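Local coordinates for YrrB protein (Bacillus subtilis, PDB 2Q7F) that is a TPR-repeat protein that may mediate complex formation among RNA sulfuration components, RNA processing components and aminoacyl-tRNA synthetases, at residues D194-A199 with L213-K218; I58-F63 with Y80-E85. All coordinates share one frame; numbering follows the deposited sequence.

How the contacts relate
Contacts 1 and 2 are two examples of one construction: each pairs the two antiparallel helices of a single repeat, TPR 6 for 194-199 with 213-218 and TPR 2 for 58-63 with 80-85. They share no helix. Their centres lie about 46 Å apart, on opposite sides of the centre of the chain, and contact 2 closes before contact 1 opens. The crossing angles nearly coincide, -160° and -162°, and in both a lysine chain covers an aromatic face. Contact 2 is buried and packs Tyr60, Ile61, Tyr80 and Ala83 together, with Lys82 at the margin; contact 1, nearer the C-terminus, is only partly buried and adds a methionine sulfur at the ring edge.

Contact 1 of 2, residues D194-A199 with L213-K218; sequences DAFYNA and LEMLDK
The ring of Phe196 carries this contact, and two residues of 213-218 meet it from different directions. A CH-pi contact covers one face: Lys218 CG stands 3.8 Å from the centroid of the Phe196 ring, 13° off its normal. Lys218 CG is anti to the backbone N (chi1 -161°); CD also lies on the face, 3.6 Å from Phe196 CZ, and bends at chi2 and chi3 take CE and NZ away from it. A Met-aromatic contact comes at the edge, where Met215 SD lies in the ring plane, 3.8 Å from Phe196 CD2. With an alanine here instead of Phe196, the Lys218 methylenes would probably lose the aromatic face they lie on, and a gap would open beside the Met215 sulfur.

Phe196 CB also comes within 3.4 Å of the backbone oxygen Met215 O, a close contact but no hydrogen bond. The other side-chain contacts are apolar. Tyr197 and Leu216 lie side by side, CD1 of Tyr197 being 3.9 Å from CD1 of Leu216, while Ala199 CB approaches Met215 CG at 4.2 Å.

No hydrogen bond joins the segments. Their axes approach to 7.5 Å with N-to-C directions 160° apart, the antiparallel helix pair of a tetratricopeptide repeat, here TPR 6.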
loop_
_atom_site.group_PDB
_atom_site.type_symbol
_atom_site.label_atom_id
_atom_site.label_comp_id
_atom_site.label_asym_id
_atom_site.label_seq_id
_atom_site.Cartn_x
_atom_site.Cartn_y
_atom_site.Cartn_z
ATOM N N ASP A 194 -16.691 3.856 2.008
ATOM C CA ASP A 194 -16.178 2.613 1.421
ATOM C C ASP A 194 -16.160 1.442 2.397
ATOM O O ASP A 194 -16.552 0.325 2.040
ATOM C CB ASP A 194 -14.772 2.820 0.864
ATOM C CG ASP A 194 -14.774 3.555 -0.448
ATOM O OD1 ASP A 194 -15.874 3.907 -0.921
ATOM O OD2 ASP A 194 -13.679 3.786 -1.007
ATOM N N ALA A 195 -15.698 1.712 3.621
ATOM C CA ALA A 195 -15.633 0.704 4.675
ATOM C C ALA A 195 -17.018 0.144 4.937
ATOM O O ALA A 195 -17.211 -1.073 4.894
ATOM C CB ALA A 195 -15.043 1.286 5.952
ATOM N N PHE A 196 -17.981 1.036 5.185
ATOM C CA PHE A 196 -19.376 0.640 5.387
ATOM C C PHE A 196 -19.904 -0.220 4.233
ATOM O O PHE A 196 -20.572 -1.228 4.464
ATOM C CB PHE A 196 -20.272 1.864 5.613
ATOM C CG PHE A 196 -20.318 2.329 7.049
ATOM C CD1 PHE A 196 -19.801 3.571 7.409
ATOM C CD2 PHE A 196 -20.891 1.528 8.039
ATOM C CE1 PHE A 196 -19.847 4.004 8.733
ATOM C CE2 PHE A 196 -20.937 1.953 9.360
ATOM C CZ PHE A 196 -20.414 3.190 9.707
ATOM N N TYR A 197 -19.580 0.169 3.001
ATOM C CA TYR A 197 -20.008 -0.580 1.821
ATOM C C TYR A 197 -19.411 -1.977 1.808
ATOM O O TYR A 197 -20.118 -2.962 1.575
ATOM C CB TYR A 197 -19.640 0.157 0.529
ATOM C CG TYR A 197 -19.606 -0.745 -0.688
ATOM C CD1 TYR A 197 -20.790 -1.200 -1.282
ATOM C CD2 TYR A 197 -18.389 -1.148 -1.239
ATOM C CE1 TYR A 197 -20.760 -2.033 -2.401
ATOM C CE2 TYR A 197 -18.348 -1.976 -2.349
ATOM C CZ TYR A 197 -19.533 -2.413 -2.925
ATOM O OH TYR A 197 -19.476 -3.231 -4.024
ATOM N N ASN A 198 -18.107 -2.054 2.055
ATOM C CA ASN A 198 -17.401 -3.332 2.067
ATOM C C ASN A 198 -17.810 -4.218 3.242
ATOM O O ASN A 198 -17.763 -5.448 3.147
ATOM C CB ASN A 198 -15.884 -3.112 2.017
ATOM C CG ASN A 198 -15.409 -2.687 0.638
ATOM O OD1 ASN A 198 -15.241 -3.515 -0.253
ATOM N ND2 ASN A 198 -15.195 -1.386 0.457
ATOM N N ALA A 199 -18.216 -3.584 4.342
ATOM C CA ALA A 199 -18.831 -4.280 5.465
ATOM C C ALA A 199 -20.165 -4.849 5.004
ATOM O O ALA A 199 -20.476 -6.013 5.248
ATOM C CB ALA A 199 -19.031 -3.334 6.644
ATOM N N LEU A 213 -27.934 -4.589 4.875
ATOM C CA LEU A 213 -28.660 -3.390 4.465
ATOM C C LEU A 213 -28.411 -2.229 5.426
ATOM O O LEU A 213 -28.351 -1.075 5.005
ATOM C CB LEU A 213 -30.155 -3.682 4.309
ATOM C CG LEU A 213 -30.552 -4.621 3.158
ATOM C CD1 LEU A 213 -32.000 -5.078 3.294
ATOM C CD2 LEU A 213 -30.321 -3.997 1.783
ATOM N N GLU A 214 -28.236 -2.556 6.707
ATOM C CA GLU A 214 -27.890 -1.577 7.746
ATOM C C GLU A 214 -26.588 -0.832 7.432
ATOM O O GLU A 214 -26.576 0.400 7.359
ATOM C CB GLU A 214 -27.810 -2.275 9.113
ATOM C CG GLU A 214 -27.198 -1.455 10.249
ATOM C CD GLU A 214 -26.998 -2.280 11.517
ATOM O OE1 GLU A 214 -27.991 -2.856 12.020
ATOM O OE2 GLU A 214 -25.848 -2.352 12.013
ATOM N N MET A 215 -25.506 -1.587 7.240
ATOM C CA MET A 215 -24.187 -1.024 6.921
ATOM C C MET A 215 -24.187 -0.315 5.564
ATOM O O MET A 215 -23.506 0.703 5.382
ATOM C CB MET A 215 -23.105 -2.116 6.944
ATOM C CG MET A 215 -22.885 -2.775 8.298
ATOM S SD MET A 215 -22.217 -1.658 9.541
ATOM C CE MET A 215 -22.620 -2.544 11.048
ATOM N N LEU A 216 -24.958 -0.866 4.625
ATOM C CA LEU A 216 -25.100 -0.330 3.272
ATOM C C LEU A 216 -25.791 1.035 3.296
ATOM O O LEU A 216 -25.389 1.954 2.572
ATOM C CB LEU A 216 -25.902 -1.317 2.418
ATOM C CG LEU A 216 -25.538 -1.639 0.968
ATOM C CD1 LEU A 216 -24.040 -1.833 0.776
ATOM C CD2 LEU A 216 -26.283 -2.893 0.555
ATOM N N ASP A 217 -26.828 1.149 4.131
ATOM C CA ASP A 217 -27.532 2.411 4.354
ATOM C C ASP A 217 -26.546 3.511 4.698
ATOM O O ASP A 217 -26.487 4.541 4.017
ATOM C CB ASP A 217 -28.545 2.274 5.496
ATOM C CG ASP A 217 -29.763 1.457 5.111
ATOM O OD1 ASP A 217 -30.116 1.430 3.913
ATOM O OD2 ASP A 217 -30.370 0.838 6.015
ATOM N N LYS A 218 -25.759 3.265 5.743
ATOM C CA LYS A 218 -24.829 4.252 6.280
ATOM C C LYS A 218 -23.785 4.705 5.259
ATOM O O LYS A 218 -23.231 5.797 5.382
ATOM C CB LYS A 218 -24.174 3.732 7.561
ATOM C CG LYS A 218 -23.562 4.825 8.427
ATOM C CD LYS A 218 -23.697 4.536 9.917
ATOM C CE LYS A 218 -24.961 5.145 10.497
ATOM N NZ LYS A 218 -24.853 5.306 11.972
#

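Contact 2 of 2, residues I58-F63 with Y80-E85; sequences IPYINF and YDKALE
Tyr60 and Ile61 meet Ala83 and Tyr80 across two antiparallel helices whose axes approach to 8.2 Å with a signed crossing angle of -162°, the nearest CA atoms being those of Tyr60 and Ala83, 5.7 Å apart.

The Tyr60 ring presents a face to the aliphatic part of Lys82. Lys82 CG sits 3.7 Å from the centroid of the Tyr60 ring and 23° off its normal, a CH-pi contact displaced toward the rim on the CD1 and CE1 side. The lysine has CG anti to its own backbone N (chi1 -176°), and a single bend at chi2 turns the otherwise extended chain so that CE passes 4.0 Å from Tyr60 OH. Its ammonium continues past the ring to Glu85, with Lys82 NZ 3.3 Å from Glu85 OE1 in a salt bridge within 80-85 that probably steadies the far end of the chain. The Tyr60 hydroxyl is hydrogen-bonded to the carbonyl oxygen of Lys54, which ties the far end of the ring to the chain before the helix.

Beside this pair, the packing is apolar. Ala83 CB meets Ile61 CG1 at 3.6 Å and Tyr60 CB at 4.2 Å, its methyl touching both. The other branch, Ile61 CG2, lies 4.1 Å from Tyr80 CE1, and those two side chains cross at about a right angle. Tyr80 OH is hydrogen-bonded to Asn65 OD1, further along the partner helix, so its polar end is satisfied within the same pair.

Helix 46-50 touches Tyr60, and helix 91-103 packs on Ile61 and Tyr80. Packing of Ala83 against Tyr60 and Ile61 joins helices 57-69 and 73-86, the antiparallel helix pair of a tetratricopeptide repeat, here TPR 2.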
loop_
_atom_site.group_PDB
_atom_site.type_symbol
_atom_site.label_atom_id
_atom_site.label_comp_id
_atom_site.label_asym_id
_atom_site.label_seq_id
_atom_site.Cartn_x
_atom_site.Cartn_y
_atom_site.Cartn_z
ATOM N N ILE A 58 25.258 5.289 -0.922
ATOM C CA ILE A 58 24.419 6.279 -0.217
ATOM C C ILE A 58 24.212 7.606 -0.965
ATOM O O ILE A 58 23.073 8.049 -1.105
ATOM C CB ILE A 58 24.931 6.560 1.249
ATOM C CG1 ILE A 58 25.139 5.256 2.044
ATOM C CG2 ILE A 58 24.018 7.551 1.991
ATOM C CD1 ILE A 58 23.865 4.564 2.513
ATOM N N PRO A 59 25.297 8.254 -1.436
ATOM C CA PRO A 59 25.084 9.506 -2.164
ATOM C C PRO A 59 24.294 9.346 -3.474
ATOM O O PRO A 59 23.506 10.229 -3.820
ATOM C CB PRO A 59 26.504 10.003 -2.435
ATOM C CG PRO A 59 27.346 8.808 -2.361
ATOM C CD PRO A 59 26.731 7.937 -1.327
ATOM N N TYR A 60 24.494 8.232 -4.182
ATOM C CA TYR A 60 23.671 7.925 -5.349
ATOM C C TYR A 60 22.206 7.739 -4.970
ATOM O O TYR A 60 21.325 8.164 -5.701
ATOM C CB TYR A 60 24.163 6.688 -6.087
ATOM C CG TYR A 60 25.524 6.816 -6.726
ATOM C CD1 TYR A 60 25.671 7.305 -8.028
ATOM C CD2 TYR A 60 26.666 6.416 -6.043
ATOM C CE1 TYR A 60 26.935 7.400 -8.627
ATOM C CE2 TYR A 60 27.925 6.504 -6.628
ATOM C CZ TYR A 60 28.056 6.992 -7.915
ATOM O OH TYR A 60 29.316 7.071 -8.469
ATOM N N ILE A 61 21.949 7.117 -3.824
ATOM C CA ILE A 61 20.572 6.919 -3.369
ATOM C C ILE A 61 19.916 8.259 -3.040
ATOM O O ILE A 61 18.794 8.526 -3.474
ATOM C CB ILE A 61 20.469 5.966 -2.151
ATOM C CG1 ILE A 61 21.132 4.619 -2.459
ATOM C CG2 ILE A 61 19.011 5.772 -1.761
ATOM C CD1 ILE A 61 21.309 3.719 -1.248
ATOM N N ASN A 62 20.627 9.098 -2.292
ATOM C CA ASN A 62 20.129 10.420 -1.942
ATOM C C ASN A 62 19.802 11.265 -3.154
ATOM O O ASN A 62 18.775 11.956 -3.169
ATOM C CB ASN A 62 21.137 11.158 -1.081
ATOM C CG ASN A 62 21.279 10.564 0.289
ATOM O OD1 ASN A 62 22.295 10.768 0.950
ATOM N ND2 ASN A 62 20.270 9.819 0.734
ATOM N N PHE A 63 20.665 11.211 -4.170
ATOM C CA PHE A 63 20.434 11.977 -5.386
ATOM C C PHE A 63 19.221 11.449 -6.140
ATOM O O PHE A 63 18.444 12.232 -6.689
ATOM C CB PHE A 63 21.670 12.014 -6.287
ATOM C CG PHE A 63 21.574 13.028 -7.408
ATOM C CD1 PHE A 63 21.187 14.343 -7.153
ATOM C CD2 PHE A 63 21.876 12.671 -8.714
ATOM C CE1 PHE A 63 21.098 15.279 -8.189
ATOM C CE2 PHE A 63 21.783 13.602 -9.758
ATOM C CZ PHE A 63 21.398 14.901 -9.495
ATOM N N TYR A 80 19.466 4.781 -8.736
ATOM C CA TYR A 80 19.197 3.591 -7.908
ATOM C C TYR A 80 19.922 2.396 -8.491
ATOM O O TYR A 80 20.489 1.591 -7.754
ATOM C CB TYR A 80 17.702 3.270 -7.808
ATOM C CG TYR A 80 16.881 4.274 -7.038
ATOM C CD1 TYR A 80 17.221 4.638 -5.711
ATOM C CD2 TYR A 80 15.749 4.862 -7.617
ATOM C CE1 TYR A 80 16.457 5.571 -5.001
ATOM C CE2 TYR A 80 14.979 5.798 -6.910
ATOM C CZ TYR A 80 15.338 6.140 -5.613
ATOM O OH TYR A 80 14.573 7.058 -4.928
ATOM N N ASP A 81 19.911 2.295 -9.818
ATOM C CA ASP A 81 20.619 1.229 -10.516
ATOM C C ASP A 81 22.094 1.232 -10.110
ATOM O O ASP A 81 22.640 0.206 -9.718
ATOM C CB ASP A 81 20.468 1.375 -12.032
ATOM C CG ASP A 81 21.025 0.191 -12.790
ATOM O OD1 ASP A 81 22.085 0.341 -13.431
ATOM O OD2 ASP A 81 20.423 -0.895 -12.737
ATOM N N LYS A 82 22.715 2.400 -10.181
ATOM C CA LYS A 82 24.112 2.575 -9.816
ATOM C C LYS A 82 24.402 2.176 -8.364
ATOM O O LYS A 82 25.375 1.477 -8.085
ATOM C CB LYS A 82 24.542 4.025 -10.088
ATOM C CG LYS A 82 26.037 4.324 -9.846
ATOM C CD LYS A 82 26.972 3.382 -10.597
ATOM C CE LYS A 82 28.399 3.604 -10.127
ATOM N NZ LYS A 82 29.376 2.795 -10.899
ATOM N N ALA A 83 23.542 2.608 -7.451
ATOM C CA ALA A 83 23.668 2.252 -6.043
ATOM C C ALA A 83 23.670 0.735 -5.839
ATOM O O ALA A 83 24.484 0.216 -5.073
ATOM C CB ALA A 83 22.559 2.893 -5.243
ATOM N N LEU A 84 22.771 0.039 -6.543
ATOM C CA LEU A 84 22.603 -1.418 -6.447
ATOM C C LEU A 84 23.742 -2.187 -7.106
ATOM O O LEU A 84 24.009 -3.348 -6.779
ATOM C CB LEU A 84 21.268 -1.834 -7.067
ATOM C CG LEU A 84 20.025 -1.364 -6.305
ATOM C CD1 LEU A 84 18.747 -1.563 -7.104
ATOM C CD2 LEU A 84 19.944 -2.044 -4.937
ATOM N N GLU A 85 24.397 -1.528 -8.050
ATOM C CA GLU A 85 25.572 -2.052 -8.696
ATOM C C GLU A 85 26.761 -1.960 -7.729
ATOM O O GLU A 85 27.731 -2.696 -7.862
ATOM C CB GLU A 85 25.835 -1.234 -9.958
ATOM C CG GLU A 85 26.715 -1.910 -10.988
ATOM C CD GLU A 85 28.191 -1.568 -10.817
ATOM O OE1 GLU A 85 28.553 -0.364 -10.858
ATOM O OE2 GLU A 85 28.993 -2.513 -10.649
#